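Local structure of integral membrane indolylacetylinositol arabinosyltransferase EmbB (Mycolicibacterium smegmatis MC2 155, 7BVC) at residues D772-R784 / Y905-R917. The protein probably transfers arabinose units at the mycobacterial cell membrane, polymerising them into the arabinan of cell-wall arabinogalactan. Residues are numbered along the deposited sequence; the frame is centred on the assembly and turned at random.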
loop_
_atom_site.group_PDB
_atom_site.type_symbol
_atom_site.label_atom_id
_atom_site.label_comp_id
_atom_site.label_asym_id
_atom_site.label_seq_id
_atom_site.Cartn_x
_atom_site.Cartn_y
_atom_site.Cartn_z
ATOM N N ASP B 772 0.512 -41.188 13.912
ATOM C CA ASP B 772 0.622 -40.461 12.648
ATOM C C ASP B 772 -0.647 -39.650 12.387
ATOM O O ASP B 772 -1.378 -39.865 11.421
ATOM C CB ASP B 772 0.919 -41.428 11.505
ATOM C CG ASP B 772 0.040 -42.661 11.541
ATOM O OD1 ASP B 772 -0.823 -42.753 12.438
ATOM O OD2 ASP B 772 0.216 -43.540 10.673
ATOM N N GLY B 773 -0.892 -38.695 13.279
ATOM C CA GLY B 773 -2.047 -37.824 13.177
ATOM C C GLY B 773 -1.661 -36.401 12.837
ATOM O O GLY B 773 -2.206 -35.448 13.399
ATOM N N VAL B 774 -0.704 -36.251 11.927
ATOM C CA VAL B 774 -0.189 -34.945 11.524
ATOM C C VAL B 774 -0.416 -34.793 10.025
ATOM O O VAL B 774 -0.392 -35.794 9.296
ATOM C CB VAL B 774 1.299 -34.804 11.888
ATOM C CG1 VAL B 774 1.767 -33.364 11.757
ATOM C CG2 VAL B 774 1.557 -35.324 13.293
ATOM N N PRO B 775 -0.644 -33.579 9.515
ATOM C CA PRO B 775 -0.714 -33.399 8.059
ATOM C C PRO B 775 0.626 -33.633 7.382
ATOM O O PRO B 775 1.608 -33.995 8.035
ATOM C CB PRO B 775 -1.177 -31.945 7.908
ATOM C CG PRO B 775 -1.921 -31.666 9.155
ATOM C CD PRO B 775 -1.201 -32.421 10.232
ATOM N N ASP B 776 0.677 -33.429 6.066
ATOM C CA ASP B 776 1.851 -33.837 5.294
ATOM C C ASP B 776 3.011 -32.858 5.458
ATOM O O ASP B 776 4.089 -33.228 5.935
ATOM C CB ASP B 776 1.469 -33.987 3.820
ATOM C CG ASP B 776 0.447 -35.081 3.594
ATOM O OD1 ASP B 776 0.033 -35.719 4.583
ATOM O OD2 ASP B 776 0.057 -35.302 2.428
ATOM N N ARG B 777 2.807 -31.601 5.064
ATOM C CA ARG B 777 3.893 -30.625 4.985
ATOM C C ARG B 777 3.854 -29.714 6.208
ATOM O O ARG B 777 3.388 -28.575 6.162
ATOM C CB ARG B 777 3.795 -29.834 3.686
ATOM C CG ARG B 777 3.808 -30.697 2.436
ATOM C CD ARG B 777 5.091 -31.504 2.336
ATOM N NE ARG B 777 5.427 -31.835 0.954
ATOM C CZ ARG B 777 6.569 -32.402 0.580
ATOM N NH1 ARG B 777 6.791 -32.667 -0.699
ATOM N NH2 ARG B 777 7.488 -32.704 1.484
ATOM N N ILE B 778 4.363 -30.230 7.324
ATOM C CA ILE B 778 4.486 -29.472 8.564
ATOM C C ILE B 778 5.967 -29.393 8.910
ATOM O O ILE B 778 6.621 -30.427 9.100
ATOM C CB ILE B 778 3.679 -30.106 9.708
ATOM C CG1 ILE B 778 2.208 -30.228 9.310
ATOM C CG2 ILE B 778 3.791 -29.267 10.963
ATOM C CD1 ILE B 778 1.477 -28.906 9.277
ATOM N N ILE B 779 6.492 -28.172 8.992
ATOM C CA ILE B 779 7.921 -27.936 9.131
ATOM C C ILE B 779 8.174 -27.079 10.369
ATOM O O ILE B 779 7.256 -26.517 10.964
ATOM C CB ILE B 779 8.521 -27.275 7.877
ATOM C CG1 ILE B 779 7.684 -26.063 7.474
ATOM C CG2 ILE B 779 8.590 -28.271 6.735
ATOM C CD1 ILE B 779 8.136 -25.418 6.199
ATOM N N ALA B 780 9.448 -26.985 10.743
ATOM C CA ALA B 780 9.859 -26.297 11.964
ATOM C C ALA B 780 9.857 -24.789 11.740
ATOM O O ALA B 780 10.633 -24.273 10.931
ATOM C CB ALA B 780 11.240 -26.775 12.403
ATOM N N GLU B 781 8.982 -24.087 12.462
ATOM C CA GLU B 781 8.974 -22.623 12.513
ATOM C C GLU B 781 8.807 -22.001 11.128
ATOM O O GLU B 781 9.481 -21.030 10.781
ATOM C CB GLU B 781 10.236 -22.089 13.191
ATOM C CG GLU B 781 10.477 -22.655 14.576
ATOM C CD GLU B 781 11.763 -22.147 15.194
ATOM O OE1 GLU B 781 12.273 -21.104 14.734
ATOM O OE2 GLU B 781 12.264 -22.790 16.139
ATOM N N ALA B 782 7.894 -22.555 10.336
ATOM C CA ALA B 782 7.601 -22.020 9.013
ATOM C C ALA B 782 6.270 -22.590 8.546
ATOM O O ALA B 782 5.664 -23.435 9.207
ATOM C CB ALA B 782 8.724 -22.339 8.024
ATOM N N ILE B 783 5.817 -22.118 7.386
ATOM C CA ILE B 783 4.581 -22.598 6.781
ATOM C C ILE B 783 4.857 -22.903 5.315
ATOM O O ILE B 783 4.924 -21.991 4.484
ATOM C CB ILE B 783 3.440 -21.576 6.937
ATOM C CG1 ILE B 783 3.130 -21.341 8.417
ATOM C CG2 ILE B 783 2.193 -22.050 6.209
ATOM C CD1 ILE B 783 2.141 -20.229 8.665
ATOM N N ARG B 784 5.034 -24.182 4.994
ATOM C CA ARG B 784 5.408 -24.572 3.640
ATOM C C ARG B 784 4.285 -24.266 2.661
ATOM O O ARG B 784 3.152 -24.721 2.837
ATOM C CB ARG B 784 5.758 -26.056 3.593
ATOM C CG ARG B 784 6.432 -26.467 2.298
ATOM C CD ARG B 784 6.293 -27.951 2.034
ATOM N NE ARG B 784 7.083 -28.381 0.884
ATOM C CZ ARG B 784 6.732 -28.186 -0.382
ATOM N NH1 ARG B 784 7.517 -28.614 -1.360
ATOM N NH2 ARG B 784 5.597 -27.567 -0.674
ATOM N N TYR B 905 4.195 -20.673 26.690
ATOM C CA TYR B 905 4.663 -19.430 26.085
ATOM C C TYR B 905 4.832 -19.679 24.590
ATOM O O TYR B 905 5.893 -20.124 24.143
ATOM C CB TYR B 905 5.977 -18.975 26.716
ATOM C CG TYR B 905 5.826 -18.115 27.944
ATOM C CD1 TYR B 905 5.278 -16.844 27.864
ATOM C CD2 TYR B 905 6.254 -18.566 29.184
ATOM C CE1 TYR B 905 5.149 -16.054 28.987
ATOM C CE2 TYR B 905 6.128 -17.784 30.311
ATOM C CZ TYR B 905 5.575 -16.531 30.209
ATOM O OH TYR B 905 5.450 -15.754 31.335
ATOM N N ASP B 906 3.787 -19.393 23.818
ATOM C CA ASP B 906 3.851 -19.558 22.374
ATOM C C ASP B 906 4.468 -18.327 21.723
ATOM O O ASP B 906 4.116 -17.192 22.053
ATOM C CB ASP B 906 2.458 -19.809 21.797
ATOM C CG ASP B 906 1.918 -21.176 22.161
ATOM O OD1 ASP B 906 2.728 -22.103 22.346
ATOM O OD2 ASP B 906 0.685 -21.329 22.260
ATOM N N VAL B 907 5.407 -18.556 20.807
ATOM C CA VAL B 907 6.046 -17.461 20.089
ATOM C C VAL B 907 6.011 -17.734 18.589
ATOM O O VAL B 907 6.074 -16.805 17.775
ATOM C CB VAL B 907 7.488 -17.247 20.589
ATOM C CG1 VAL B 907 8.374 -18.413 20.190
ATOM C CG2 VAL B 907 8.045 -15.931 20.081
ATOM N N GLY B 908 5.882 -19.008 18.213
ATOM C CA GLY B 908 6.020 -19.403 16.832
ATOM C C GLY B 908 4.748 -19.196 16.040
ATOM O O GLY B 908 3.731 -18.700 16.538
ATOM N N PRO B 909 4.799 -19.584 14.758
ATOM C CA PRO B 909 3.616 -19.449 13.895
ATOM C C PRO B 909 2.482 -20.370 14.319
ATOM O O PRO B 909 2.635 -21.159 15.257
ATOM C CB PRO B 909 4.148 -19.813 12.501
ATOM C CG PRO B 909 5.638 -19.703 12.608
ATOM C CD PRO B 909 5.967 -20.082 14.013
ATOM N N THR B 910 1.334 -20.285 13.631
ATOM C CA THR B 910 0.152 -21.004 14.104
ATOM C C THR B 910 0.257 -22.511 13.888
ATOM O O THR B 910 0.201 -23.263 14.876
ATOM C CB THR B 910 -1.112 -20.412 13.478
ATOM O OG1 THR B 910 -1.049 -18.981 13.527
ATOM C CG2 THR B 910 -2.349 -20.886 14.225
ATOM N N PRO B 911 0.406 -23.023 12.666
ATOM C CA PRO B 911 0.367 -24.480 12.474
ATOM C C PRO B 911 1.724 -25.172 12.459
ATOM O O PRO B 911 1.767 -26.379 12.210
ATOM C CB PRO B 911 -0.305 -24.610 11.098
ATOM C CG PRO B 911 -0.204 -23.220 10.449
ATOM C CD PRO B 911 0.592 -22.350 11.372
ATOM N N SER B 912 2.817 -24.464 12.719
ATOM C CA SER B 912 4.150 -25.021 12.534
ATOM C C SER B 912 4.526 -25.913 13.715
ATOM O O SER B 912 3.756 -26.099 14.660
ATOM C CB SER B 912 5.160 -23.895 12.344
ATOM O OG SER B 912 5.246 -23.095 13.508
ATOM N N TRP B 913 5.731 -26.476 13.668
ATOM C CA TRP B 913 6.338 -27.154 14.804
ATOM C C TRP B 913 7.096 -26.108 15.608
ATOM O O TRP B 913 7.961 -25.415 15.064
ATOM C CB TRP B 913 7.292 -28.257 14.350
ATOM C CG TRP B 913 6.650 -29.569 14.001
ATOM C CD1 TRP B 913 6.531 -30.114 12.757
ATOM C CD2 TRP B 913 6.076 -30.517 14.909
ATOM N NE1 TRP B 913 5.903 -31.332 12.831
ATOM C CE2 TRP B 913 5.614 -31.603 14.142
ATOM C CE3 TRP B 913 5.899 -30.547 16.295
ATOM C CZ2 TRP B 913 4.987 -32.705 14.714
ATOM C CZ3 TRP B 913 5.278 -31.643 16.861
ATOM C CH2 TRP B 913 4.829 -32.707 16.072
ATOM N N ARG B 914 6.782 -25.992 16.897
ATOM C CA ARG B 914 7.374 -24.952 17.725
ATOM C C ARG B 914 7.611 -25.497 19.123
ATOM O O ARG B 914 7.327 -26.661 19.420
ATOM C CB ARG B 914 6.481 -23.709 17.770
ATOM C CG ARG B 914 5.025 -24.013 18.053
ATOM C CD ARG B 914 4.172 -22.778 17.875
ATOM N NE ARG B 914 2.767 -23.040 18.162
ATOM C CZ ARG B 914 1.894 -23.472 17.263
ATOM N NH1 ARG B 914 2.283 -23.694 16.018
ATOM N NH2 ARG B 914 0.631 -23.681 17.605
ATOM N N ASN B 915 8.135 -24.635 19.987
ATOM C CA ASN B 915 8.465 -24.982 21.361
ATOM C C ASN B 915 7.533 -24.245 22.312
ATOM O O ASN B 915 7.368 -23.026 22.205
ATOM C CB ASN B 915 9.921 -24.631 21.674
ATOM C CG ASN B 915 10.895 -25.671 21.164
ATOM O OD1 ASN B 915 10.596 -26.863 21.148
ATOM N ND2 ASN B 915 12.072 -25.224 20.747
ATOM N N LEU B 916 6.929 -24.985 23.236
ATOM C CA LEU B 916 6.123 -24.425 24.306
ATOM C C LEU B 916 6.992 -24.351 25.551
ATOM O O LEU B 916 7.590 -25.358 25.950
ATOM C CB LEU B 916 4.887 -25.284 24.581
ATOM C CG LEU B 916 4.158 -25.948 23.409
ATOM C CD1 LEU B 916 2.905 -26.658 23.894
ATOM C CD2 LEU B 916 3.820 -24.956 22.316
ATOM N N ARG B 917 7.057 -23.167 26.153
ATOM C CA ARG B 917 7.956 -22.884 27.263
ATOM C C ARG B 917 7.202 -22.925 28.584
ATOM O O ARG B 917 6.073 -22.440 28.684
ATOM C CB ARG B 917 8.614 -21.512 27.100
ATOM C CG ARG B 917 9.655 -21.416 25.995
ATOM C CD ARG B 917 9.015 -21.077 24.662
ATOM N NE ARG B 917 9.998 -20.935 23.594
ATOM C CZ ARG B 917 10.393 -19.769 23.098
ATOM N NH1 ARG B 917 9.886 -18.641 23.572
ATOM N NH2 ARG B 917 11.293 -19.730 22.126
#
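Pro909 meets the turn at Glu781 and the end of Ile783. Its CB lies 4.3 Å from Ile783 CD1. Pro911 supplies a second ring to the same isoleucine. The Ile783 side chain crosses it at about a right angle, with CD1 3.8 Å from Pro911 CD. Ile783 thus rests on both proline rings. Ser912 faces the loop with its CB, which touches the carbonyl oxygens of Ile779 and Ala782.

Trp913 makes the largest single share of the contact. Its backbone forms a single beta bridge with Ala780. Trp913 N donates to Ile779 O at 3.1 Å in a nearly straight bond (175°). Glu781 N returns a more bent bond (141°) to Trp913 O, also 3.1 Å long. The two bonds tie the loop to the backbone at Trp913. With CG beside the backbone N and anti to the carbonyl carbon (chi1 -82°), the indole lies against Ile778. Ile778 CG2 approaches the ring obliquely, 3.4 Å from Trp913 CD1. Ile778 O lies in the ring plane at its edge. Val774 CG1 reaches the benzo part more loosely, 4.4 Å from Trp913 CZ2.

Both segments belong to the EmbC C-terminal domain. Strand 914-918 is, within this chain, an outermost strand of a four-stranded antiparallel sheet, and Arg914 and Leu916 bond through their backbones to strand 860-866. Trp913 also touches Ala865 of that strand, while Glu781 packs on Val1032 of strand 1028-1037.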